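Local atomic coordinates of oligopeptide-binding protein oppA (Lactococcus lactis, PDB entry 3DRF), a protein that captures extracellular oligopeptides for the OppABCDF ABC transporter and is essential for uptake of peptides larger than three amino acids and for growth in milk. Residues Ala38-Ser43 with Ala261-Ala266; Thr61-Gly64 with Gly68-Gly71; Ala343-Lys348 with Gln427-Gln432. All coordinates share one frame; numbering follows the deposited sequence.

Contacts 1 and 2 adjoin, whereas contact 3 stands apart, its nearest atoms about 15 Å from contact 1 and about 21 Å from contact 2. Y39, on the strand of contact 1, packs on T61 and M62 of contact 2, with Y39 CD1 3.6 Å from T61 CG2. The residues that meet in contact 1 are buried and joined by a side-chain hydrogen bond between a strand and a helix start. Contact 2, partly buried, closes a turn after helix 57-62 with a backbone bond. Contact 3, also partly buried, has its centre about 25 Å from the chain's, on the other side from contact 2; there two helices meet by van der Waals packing, without hydrogen bonds between the segments.

Contact 1: Ala38-Ser43 with Ala261-Ala266; sequences AYQSDS and AKSVAA
Q40 and S263 meet through one nearly straight hydrogen bond in a buried setting. NE2 of Q40 donates to OG of S263 over 2.9 Å at 171°, and the hydroxyl lies almost in the plane of the amide. With CG anti to the backbone N (chi1 -172°) and the chain extended beyond it, the amide is carried out to the helix start; CG of Q40 also passes 3.6 Å from OG of S263. The amide is gripped further: its NE2 also bonds Q282, its OE1 takes the NH of V279, and the S263 hydroxyl bonds the S259 carbonyl. Replacing Q40 by alanine removes the amide and would probably leave the V279 NH and Q282 OE1 without this partner, and the S263 hydroxyl with S259 but no donor from the strand.

The solvent side is looser. There D42 and A261 are joined through a water, 2.9 Å from D42 OD1 and 3.0 Å from A261 N, while D42 OD2 bonds T260.

Strand 34-40 lies between strands 252-258 and 274-276 and parallel to both. Helix 263-268 links these two in a beta-alpha-beta crossover passing strand 34-40, and S263 and A38 both rest on V258.

Contact 2: Thr61-Gly64 with Gly68-Gly71; sequences TMSG and GQDG
An i+5 to i (pi-turn type) backbone hydrogen bond between G68 and S63 closes a six-residue turn just after helix 57-62, in the loop that leads to strand 74-75. The amide N of G68 donates to O of S63 over 3.0 Å, with an N-H...O angle of 152°. The donor stands well above the carbonyl plane, 52° out of it, so this is not a lone-pair approach. At the end of the helix, G64 N bonds T61 O at 3.1 Å, an i+3 to i bond that makes a beta-turn.

From G68 to D70 three successive residues keep phi near +60° and psi near +45°, a short left-handed helical run that carries the chain away again from S63. Positive phi favours glycine at G68, but Q69 and D70 adopt it too.

The S63 side chain points at the returning chain, its OG against G68 and Q69. Its chi1 of 76° sets OG between the backbone N and the carbonyl carbon, where it bonds the A60 carbonyl of the preceding helix and lies 3.3 Å from CA of G68. CG of Q69 comes alongside the same hydroxyl at 3.5 Å, and the Q69 side chain goes on to touch F59 and A60. W49 packs against S63, while D70 OD1 hydrogen-bonds the T221 hydroxyl.

Contact 3: Ala343-Lys348 with Gln427-Gln432; sequences AEVDNK and QNYIQQ
V345 of helix 342-349 projects toward N428 and Y429 of helix 422-435, in a helix-to-helix contact on the outer part of this Venus fly-trap receptor. Helix 422-435 is the connecting helix of a beta-alpha-beta unit, running from strand 407-414 to its parallel partner 439-442. The nearest CA atoms of the two segments, those of V345 and N428, are 8.6 Å apart, so side chains alone make the contact.

The contact between the helices is van der Waals in kind. V345 has CG1 anti to the backbone N (chi1 166°), which places CG2 anti to the carbonyl carbon and directs that methyl at the opposing helix. CG2 reaches the phenol end of Y429 obliquely, 3.9 Å from CZ and 3.6 Å from OH, as the two side chains approach from opposite directions. CB of V345 also lies near that hydroxyl. Beyond the contact, I430 packs on V440 and L442 of strand 439-442.

Polar interactions flank this packing, and they run mainly through the turn just before helix 342-349. N341 accepts a hydrogen bond from ND2 of N428 through OD1, and its own ND2 bonds OE1 of E344, so one residue ties both helices. R340 makes a cation-pi interaction with the Y429 ring. D346 OD2 accepts a bond from ND2 of N540 on strand 536-549, and within helix 422-435 NE2 of Q432 gives the N428 carbonyl a weak bond.

Between the two segments the shortest approach is CG2 of V345 to ND2 of N428, 3.4 Å.

Contact 1: Ala38-Ser43 with Ala261-Ala266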
ATOM      1  N   ALA A  38      20.152   0.331  -1.387  1.00  8.93           N
ATOM      2  CA  ALA A  38      19.392  -0.907  -1.294  1.00  8.92           C
ATOM      3  C   ALA A  38      18.027  -0.717  -0.619  1.00  8.85           C
ATOM      4  O   ALA A  38      17.811   0.177   0.141  1.00  8.82           O
ATOM      5  CB  ALA A  38      20.222  -2.035  -0.570  1.00  9.73           C
ATOM      6  N   TYR A  39      17.156  -1.665  -0.929  1.00  8.90           N
ATOM      7  CA  TYR A  39      15.899  -1.882  -0.201  1.00  9.00           C
ATOM      8  C   TYR A  39      15.945  -3.258   0.453  1.00  8.58           C
ATOM      9  O   TYR A  39      16.278  -4.215  -0.176  1.00  8.64           O
ATOM     10  CB  TYR A  39      14.684  -1.738  -1.170  1.00  9.59           C
ATOM     11  CG  TYR A  39      13.373  -1.606  -0.435  1.00  9.97           C
ATOM     12  CD1 TYR A  39      12.804  -0.361  -0.192  1.00 11.27           C
ATOM     13  CD2 TYR A  39      12.723  -2.726   0.073  1.00 10.76           C
ATOM     14  CE1 TYR A  39      11.606  -0.268   0.517  1.00 11.78           C
ATOM     15  CE2 TYR A  39      11.577  -2.625   0.733  1.00 12.14           C
ATOM     16  CZ  TYR A  39      11.045  -1.398   0.969  1.00 11.60           C
ATOM     17  OH  TYR A  39       9.853  -1.327   1.657  1.00 14.41           O
ATOM     18  N   GLN A  40      15.603  -3.292   1.726  1.00  8.63           N
ATOM     19  CA  GLN A  40      15.597  -4.542   2.462  1.00  8.75           C
ATOM     20  C   GLN A  40      14.378  -5.396   2.082  1.00  8.90           C
ATOM     21  O   GLN A  40      13.260  -5.030   2.266  1.00  9.09           O
ATOM     22  CB  GLN A  40      15.615  -4.273   3.971  1.00  8.52           C
ATOM     23  CG  GLN A  40      15.818  -5.590   4.777  1.00  8.47           C
ATOM     24  CD  GLN A  40      15.845  -5.306   6.256  1.00  8.38           C
ATOM     25  OE1 GLN A  40      14.830  -5.222   6.894  1.00  9.76           O
ATOM     26  NE2 GLN A  40      17.044  -5.141   6.784  1.00  8.86           N
ATOM     27  N   SER A  41      14.706  -6.546   1.528  1.00  8.98           N
ATOM     28  CA  SER A  41      13.704  -7.473   1.081  1.00  9.48           C
ATOM     29  C   SER A  41      14.266  -8.884   1.051  1.00 10.05           C
ATOM     30  O   SER A  41      15.274  -9.099   0.490  1.00 10.55           O
ATOM     31  CB  SER A  41      13.238  -7.087  -0.345  1.00 10.09           C
ATOM     32  OG  SER A  41      12.277  -8.012  -0.834  1.00 10.65           O
ATOM     33  N   ASP A  42      13.546  -9.806   1.644  1.00 10.04           N
ATOM     34  CA  ASP A  42      13.891 -11.221   1.575  1.00 10.89           C
ATOM     35  C   ASP A  42      13.353 -11.923   0.295  1.00 11.15           C
ATOM     36  O   ASP A  42      13.753 -12.996  -0.025  1.00 13.39           O
ATOM     37  CB  ASP A  42      13.424 -11.956   2.860  1.00 11.16           C
ATOM     38  CG  ASP A  42      14.275 -11.564   4.085  1.00 12.68           C
ATOM     39  OD1 ASP A  42      15.425 -11.399   3.883  1.00 14.54           O
ATOM     40  OD2 ASP A  42      13.742 -11.340   5.139  1.00 15.90           O
ATOM     41  N   SER A  43      12.452 -11.262  -0.397  1.00 10.55           N
ATOM     42  CA  SER A  43      11.954 -11.753  -1.688  1.00  9.98           C
ATOM     43  C   SER A  43      12.579 -11.016  -2.879  1.00  9.58           C
ATOM     44  O   SER A  43      12.938  -9.889  -2.782  1.00 10.05           O
ATOM     45  CB  SER A  43      10.437 -11.540  -1.773  1.00  9.83           C
ATOM     46  OG  SER A  43       9.743 -12.387  -0.890  1.00 11.03           O
ATOM     47  N   ALA A 261      18.927 -10.599   6.803  1.00 10.59           N
ATOM     48  CA  ALA A 261      20.079 -11.202   7.538  1.00 11.21           C
ATOM     49  C   ALA A 261      21.419 -10.644   7.108  1.00 11.43           C
ATOM     50  O   ALA A 261      22.351 -10.730   7.840  1.00 11.96           O
ATOM     51  CB  ALA A 261      20.063 -12.724   7.342  1.00 11.67           C
ATOM     52  N   LYS A 262      21.483 -10.030   5.944  1.00 11.21           N
ATOM     53  CA  LYS A 262      22.732  -9.470   5.414  1.00 10.97           C
ATOM     54  C   LYS A 262      22.837  -7.938   5.518  1.00 10.50           C
ATOM     55  O   LYS A 262      23.811  -7.386   5.183  1.00 10.28           O
ATOM     56  CB  LYS A 262      22.990  -9.949   3.978  1.00 11.59           C
ATOM     57  CG  LYS A 262      23.223 -11.489   3.899  1.00 14.70           C
ATOM     58  CD  LYS A 262      23.426 -12.000   2.496  1.00 18.39           C
ATOM     59  CE  LYS A 262      23.792 -13.478   2.533  1.00 20.96           C
ATOM     60  NZ  LYS A 262      25.125 -13.530   3.143  1.00 23.49           N
ATOM     61  N   SER A 263      21.789  -7.298   5.996  1.00  9.67           N
ATOM     62  CA  SER A 263      21.727  -5.827   5.964  1.00  9.59           C
ATOM     63  C   SER A 263      22.755  -5.091   6.855  1.00  9.37           C
ATOM     64  O   SER A 263      23.388  -4.207   6.406  1.00  9.21           O
ATOM     65  CB  SER A 263      20.313  -5.328   6.309  1.00  9.48           C
ATOM     66  OG  SER A 263      19.413  -5.626   5.238  1.00  9.57           O
ATOM     67  N   VAL A 264      22.842  -5.467   8.115  1.00  9.91           N
ATOM     68  CA  VAL A 264      23.771  -4.786   9.033  1.00 10.07           C
ATOM     69  C   VAL A 264      25.249  -4.941   8.551  1.00  9.67           C
ATOM     70  O   VAL A 264      25.973  -4.031   8.551  1.00  9.56           O
ATOM     71  CB  VAL A 264      23.549  -5.258  10.533  1.00 10.11           C
ATOM     72  CG1 VAL A 264      24.659  -4.701  11.421  1.00 10.22           C
ATOM     73  CG2 VAL A 264      22.167  -4.804  10.991  1.00 12.05           C
ATOM     74  N   ALA A 265      25.608  -6.132   8.127  1.00  9.48           N
ATOM     75  CA  ALA A 265      26.962  -6.407   7.639  1.00  9.81           C
ATOM     76  C   ALA A 265      27.215  -5.545   6.382  1.00  9.89           C
ATOM     77  O   ALA A 265      28.295  -5.099   6.168  1.00  9.50           O
ATOM     78  CB  ALA A 265      27.100  -7.922   7.284  1.00 10.23           C
ATOM     79  N   ALA A 266      26.196  -5.346   5.552  1.00  9.24           N
ATOM     80  CA  ALA A 266      26.337  -4.487   4.360  1.00  9.87           C
ATOM     81  C   ALA A 266      26.623  -3.049   4.722  1.00  9.91           C
ATOM     82  O   ALA A 266      27.364  -2.402   4.060  1.00 11.97           O
ATOM     83  CB  ALA A 266      25.061  -4.583   3.463  1.00 10.40           C
TER
HETATM   84  O   HOH W   1      17.263 -12.783   5.638  1.00 17.16           O

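Contact 2: Thr61-Gly64 with Gly68-Gly71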
ATOM      1  N   THR A  61       9.183   1.805  -4.189  1.00  7.97           N
ATOM      2  CA  THR A  61      10.291   2.553  -3.590  1.00  8.18           C
ATOM      3  C   THR A  61      11.544   2.539  -4.500  1.00  7.97           C
ATOM      4  O   THR A  61      12.101   3.552  -4.758  1.00  8.37           O
ATOM      5  CB  THR A  61      10.635   2.023  -2.217  1.00  8.18           C
ATOM      6  OG1 THR A  61       9.500   2.188  -1.362  1.00 10.01           O
ATOM      7  CG2 THR A  61      11.782   2.827  -1.625  1.00  9.45           C
ATOM      8  N   MET A  62      11.916   1.383  -5.000  1.00  7.24           N
ATOM      9  CA  MET A  62      13.081   1.254  -5.928  1.00  7.34           C
ATOM     10  C   MET A  62      12.954   2.031  -7.238  1.00  7.08           C
ATOM     11  O   MET A  62      13.941   2.374  -7.800  1.00  7.77           O
ATOM     12  CB  MET A  62      13.367  -0.229  -6.208  1.00  7.13           C
ATOM     13  CG  MET A  62      13.740  -1.023  -4.937  1.00  7.99           C
ATOM     14  SD  MET A  62      14.145  -2.769  -5.291  1.00  9.10           S
ATOM     15  CE  MET A  62      15.815  -2.616  -5.968  1.00 10.00           C
ATOM     16  N   SER A  63      11.714   2.315  -7.650  1.00  7.41           N
ATOM     17  CA  SER A  63      11.426   3.121  -8.835  1.00  7.44           C
ATOM     18  C   SER A  63      11.631   4.634  -8.640  1.00  7.29           C
ATOM     19  O   SER A  63      11.518   5.360  -9.561  1.00  8.19           O
ATOM     20  CB  SER A  63       9.984   2.869  -9.343  1.00  7.56           C
ATOM     21  OG  SER A  63       9.015   3.524  -8.521  1.00  7.94           O
ATOM     22  N   GLY A  64      11.929   5.057  -7.411  1.00  7.76           N
ATOM     23  CA  GLY A  64      11.982   6.473  -7.084  1.00  7.58           C
ATOM     24  C   GLY A  64      12.839   7.346  -8.024  1.00  7.49           C
ATOM     25  O   GLY A  64      12.389   8.311  -8.547  1.00  7.55           O
ATOM     26  N   GLY A  68       9.266   7.329  -9.723  1.00  6.76           N
ATOM     27  CA  GLY A  68       8.275   6.705  -8.825  1.00  7.46           C
ATOM     28  C   GLY A  68       7.040   6.153  -9.546  1.00  7.64           C
ATOM     29  O   GLY A  68       5.943   6.398  -9.165  1.00  8.83           O
ATOM     30  N   GLN A  69       7.305   5.476 -10.641  1.00  6.93           N
ATOM     31  CA  GLN A  69       6.263   4.969 -11.602  1.00  6.30           C
ATOM     32  C   GLN A  69       5.482   6.147 -12.226  1.00  6.56           C
ATOM     33  O   GLN A  69       4.323   6.106 -12.435  1.00  6.02           O
ATOM     34  CB  GLN A  69       5.378   3.897 -10.925  1.00  6.77           C
ATOM     35  CG  GLN A  69       6.206   2.714 -10.459  1.00  7.37           C
ATOM     36  CD  GLN A  69       5.470   1.808  -9.470  1.00  7.52           C
ATOM     37  OE1 GLN A  69       5.486   0.617  -9.598  1.00 10.89           O
ATOM     38  NE2 GLN A  69       4.801   2.410  -8.532  1.00  7.67           N
ATOM     39  N   ASP A  70       6.260   7.167 -12.549  1.00  6.13           N
ATOM     40  CA  ASP A  70       5.854   8.307 -13.377  1.00  6.62           C
ATOM     41  C   ASP A  70       4.701   9.147 -12.786  1.00  6.59           C
ATOM     42  O   ASP A  70       3.764   9.523 -13.406  1.00  6.54           O
ATOM     43  CB  ASP A  70       5.636   7.853 -14.840  1.00  7.09           C
ATOM     44  CG  ASP A  70       6.917   7.268 -15.424  1.00  6.98           C
ATOM     45  OD1 ASP A  70       7.961   7.878 -15.155  1.00  7.44           O
ATOM     46  OD2 ASP A  70       6.840   6.269 -16.070  1.00  7.26           O
ATOM     47  N   GLY A  71       4.911   9.429 -11.519  1.00  7.21           N
ATOM     48  CA  GLY A  71       4.088  10.386 -10.798  1.00  6.86           C
ATOM     49  C   GLY A  71       4.191  11.784 -11.382  1.00  6.79           C
ATOM     50  O   GLY A  71       5.257  12.195 -11.842  1.00  8.02           O
TER

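Contact 3: Ala343-Lys348 with Gln427-Gln432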
ATOM      1  N   ALA A 343       1.548  -5.323  22.427  1.00  8.05           N
ATOM      2  CA  ALA A 343       2.412  -4.427  23.206  1.00  8.43           C
ATOM      3  C   ALA A 343       3.655  -5.185  23.733  1.00  8.50           C
ATOM      4  O   ALA A 343       4.744  -4.691  23.615  1.00  8.58           O
ATOM      5  CB  ALA A 343       1.592  -3.787  24.366  1.00  9.11           C
ATOM      6  N   GLU A 344       3.468  -6.382  24.276  1.00  8.83           N
ATOM      7  CA  GLU A 344       4.615  -7.171  24.721  1.00  9.60           C
ATOM      8  C   GLU A 344       5.597  -7.456  23.567  1.00  9.22           C
ATOM      9  O   GLU A 344       6.764  -7.348  23.727  1.00  9.21           O
ATOM     10  CB  GLU A 344       4.154  -8.497  25.342  1.00 10.61           C
ATOM     11  CG  GLU A 344       3.520  -8.401  26.705  1.00 13.31           C
ATOM     12  CD  GLU A 344       3.333  -9.744  27.357  1.00 15.63           C
ATOM     13  OE1 GLU A 344       3.455 -10.792  26.762  1.00 13.16           O
ATOM     14  OE2 GLU A 344       3.077  -9.643  28.554  1.00 20.27           O
ATOM     15  N   VAL A 345       5.089  -7.811  22.389  1.00  8.40           N
ATOM     16  CA  VAL A 345       5.923  -8.068  21.205  1.00  8.72           C
ATOM     17  C   VAL A 345       6.664  -6.797  20.813  1.00  8.25           C
ATOM     18  O   VAL A 345       7.829  -6.822  20.612  1.00  8.56           O
ATOM     19  CB  VAL A 345       5.016  -8.590  20.041  1.00  8.38           C
ATOM     20  CG1 VAL A 345       5.753  -8.530  18.727  1.00  9.44           C
ATOM     21  CG2 VAL A 345       4.515 -10.020  20.385  1.00  9.04           C
ATOM     22  N   ASP A 346       5.954  -5.672  20.746  1.00  7.97           N
ATOM     23  CA  ASP A 346       6.582  -4.396  20.350  1.00  8.58           C
ATOM     24  C   ASP A 346       7.674  -3.943  21.353  1.00  8.91           C
ATOM     25  O   ASP A 346       8.688  -3.515  20.977  1.00  9.37           O
ATOM     26  CB  ASP A 346       5.539  -3.281  20.204  1.00  8.89           C
ATOM     27  CG  ASP A 346       4.676  -3.409  18.954  1.00  9.67           C
ATOM     28  OD1 ASP A 346       4.950  -4.173  18.096  1.00  9.99           O
ATOM     29  OD2 ASP A 346       3.700  -2.682  18.963  1.00  9.56           O
ATOM     30  N   ASN A 347       7.390  -4.132  22.630  1.00  9.78           N
ATOM     31  CA  ASN A 347       8.360  -3.807  23.716  1.00 10.08           C
ATOM     32  C   ASN A 347       9.619  -4.669  23.585  1.00 10.32           C
ATOM     33  O   ASN A 347      10.689  -4.183  23.725  1.00 10.66           O
ATOM     34  CB  ASN A 347       7.702  -3.979  25.116  1.00 10.76           C
ATOM     35  CG  ASN A 347       6.637  -2.935  25.406  1.00 12.38           C
ATOM     36  OD1 ASN A 347       6.566  -1.959  24.777  1.00 15.16           O
ATOM     37  ND2 ASN A 347       5.834  -3.183  26.407  1.00 14.91           N
ATOM     38  N   LYS A 348       9.446  -5.940  23.288  1.00 10.22           N
ATOM     39  CA  LYS A 348      10.566  -6.883  23.214  1.00 10.47           C
ATOM     40  C   LYS A 348      11.445  -6.694  21.982  1.00 10.62           C
ATOM     41  O   LYS A 348      12.621  -6.858  22.065  1.00 11.77           O
ATOM     42  CB  LYS A 348      10.018  -8.306  23.215  1.00 10.13           C
ATOM     43  CG  LYS A 348      11.147  -9.392  23.155  1.00 11.18           C
ATOM     44  CD  LYS A 348      10.596 -10.797  23.545  1.00 11.38           C
ATOM     45  CE  LYS A 348      11.678 -11.896  23.436  1.00 12.43           C
ATOM     46  NZ  LYS A 348      11.050 -13.162  23.757  1.00 14.81           N
ATOM     47  N   GLN A 427       4.687 -17.894  16.583  1.00  8.94           N
ATOM     48  CA  GLN A 427       4.455 -18.946  17.582  1.00  9.94           C
ATOM     49  C   GLN A 427       3.946 -18.355  18.906  1.00  9.28           C
ATOM     50  O   GLN A 427       3.104 -18.922  19.540  1.00  9.36           O
ATOM     51  CB  GLN A 427       5.742 -19.749  17.797  1.00 10.58           C
ATOM     52  CG  GLN A 427       6.119 -20.643  16.674  1.00 15.14           C
ATOM     53  CD  GLN A 427       5.067 -21.643  16.297  1.00 18.18           C
ATOM     54  OE1 GLN A 427       4.253 -22.060  17.077  1.00 20.62           O
ATOM     55  NE2 GLN A 427       5.192 -22.090  15.101  1.00 20.80           N
ATOM     56  N   ASN A 428       4.470 -17.195  19.264  1.00  9.26           N
ATOM     57  CA  ASN A 428       3.968 -16.442  20.421  1.00  8.98           C
ATOM     58  C   ASN A 428       2.433 -16.146  20.338  1.00  8.80           C
ATOM     59  O   ASN A 428       1.736 -16.378  21.286  1.00  9.34           O
ATOM     60  CB  ASN A 428       4.758 -15.145  20.624  1.00  9.34           C
ATOM     61  CG  ASN A 428       4.015 -14.108  21.433  1.00  9.17           C
ATOM     62  OD1 ASN A 428       4.055 -14.101  22.635  1.00 10.43           O
ATOM     63  ND2 ASN A 428       3.340 -13.231  20.755  1.00  8.91           N
ATOM     64  N   TYR A 429       1.946 -15.727  19.160  1.00  8.02           N
ATOM     65  CA  TYR A 429       0.494 -15.534  18.976  1.00  7.96           C
ATOM     66  C   TYR A 429      -0.276 -16.867  19.032  1.00  7.58           C
ATOM     67  O   TYR A 429      -1.309 -16.912  19.616  1.00  7.58           O
ATOM     68  CB  TYR A 429       0.188 -14.722  17.703  1.00  7.83           C
ATOM     69  CG  TYR A 429       0.671 -13.257  17.781  1.00  7.92           C
ATOM     70  CD1 TYR A 429       0.509 -12.468  18.937  1.00  7.89           C
ATOM     71  CD2 TYR A 429       1.329 -12.688  16.681  1.00  8.07           C
ATOM     72  CE1 TYR A 429       0.957 -11.124  18.971  1.00  7.76           C
ATOM     73  CE2 TYR A 429       1.763 -11.370  16.711  1.00  7.57           C
ATOM     74  CZ  TYR A 429       1.571 -10.604  17.845  1.00  7.92           C
ATOM     75  OH  TYR A 429       1.992  -9.310  17.937  1.00  8.84           O
ATOM     76  N   ILE A 430       0.267 -17.906  18.405  1.00  7.86           N
ATOM     77  CA  ILE A 430      -0.327 -19.237  18.505  1.00  8.56           C
ATOM     78  C   ILE A 430      -0.483 -19.670  19.995  1.00  8.56           C
ATOM     79  O   ILE A 430      -1.491 -20.206  20.362  1.00  8.73           O
ATOM     80  CB  ILE A 430       0.514 -20.253  17.668  1.00  8.62           C
ATOM     81  CG1 ILE A 430       0.280 -19.982  16.172  1.00  8.50           C
ATOM     82  CG2 ILE A 430       0.077 -21.716  17.982  1.00  9.78           C
ATOM     83  CD1 ILE A 430       1.188 -20.825  15.196  1.00 10.17           C
ATOM     84  N   GLN A 431       0.544 -19.417  20.782  1.00  9.15           N
ATOM     85  CA  GLN A 431       0.526 -19.662  22.216  1.00  9.55           C
ATOM     86  C   GLN A 431      -0.551 -18.831  22.913  1.00  8.89           C
ATOM     87  O   GLN A 431      -1.241 -19.344  23.719  1.00  8.94           O
ATOM     88  CB  GLN A 431       1.916 -19.347  22.798  1.00 10.33           C
ATOM     89  CG  GLN A 431       1.991 -19.393  24.308  1.00 13.44           C
ATOM     90  CD  GLN A 431       3.242 -18.731  24.883  1.00 16.20           C
ATOM     91  OE1 GLN A 431       4.073 -18.167  24.191  1.00 16.93           O
ATOM     92  NE2 GLN A 431       3.375 -18.854  26.195  1.00 18.02           N
ATOM     93  N   GLN A 432      -0.727 -17.561  22.568  1.00  8.41           N
ATOM     94  CA  GLN A 432      -1.799 -16.782  23.190  1.00  8.35           C
ATOM     95  C   GLN A 432      -3.191 -17.346  22.809  1.00  8.37           C
ATOM     96  O   GLN A 432      -4.064 -17.428  23.631  1.00  8.47           O
ATOM     97  CB  GLN A 432      -1.721 -15.273  22.814  1.00  8.53           C
ATOM     98  CG  GLN A 432      -0.364 -14.593  23.056  1.00  8.99           C
ATOM     99  CD  GLN A 432       0.212 -14.860  24.456  1.00  9.49           C
ATOM    100  OE1 GLN A 432      -0.420 -14.636  25.437  1.00 10.00           O
ATOM    101  NE2 GLN A 432       1.414 -15.337  24.478  1.00 11.43           N
TER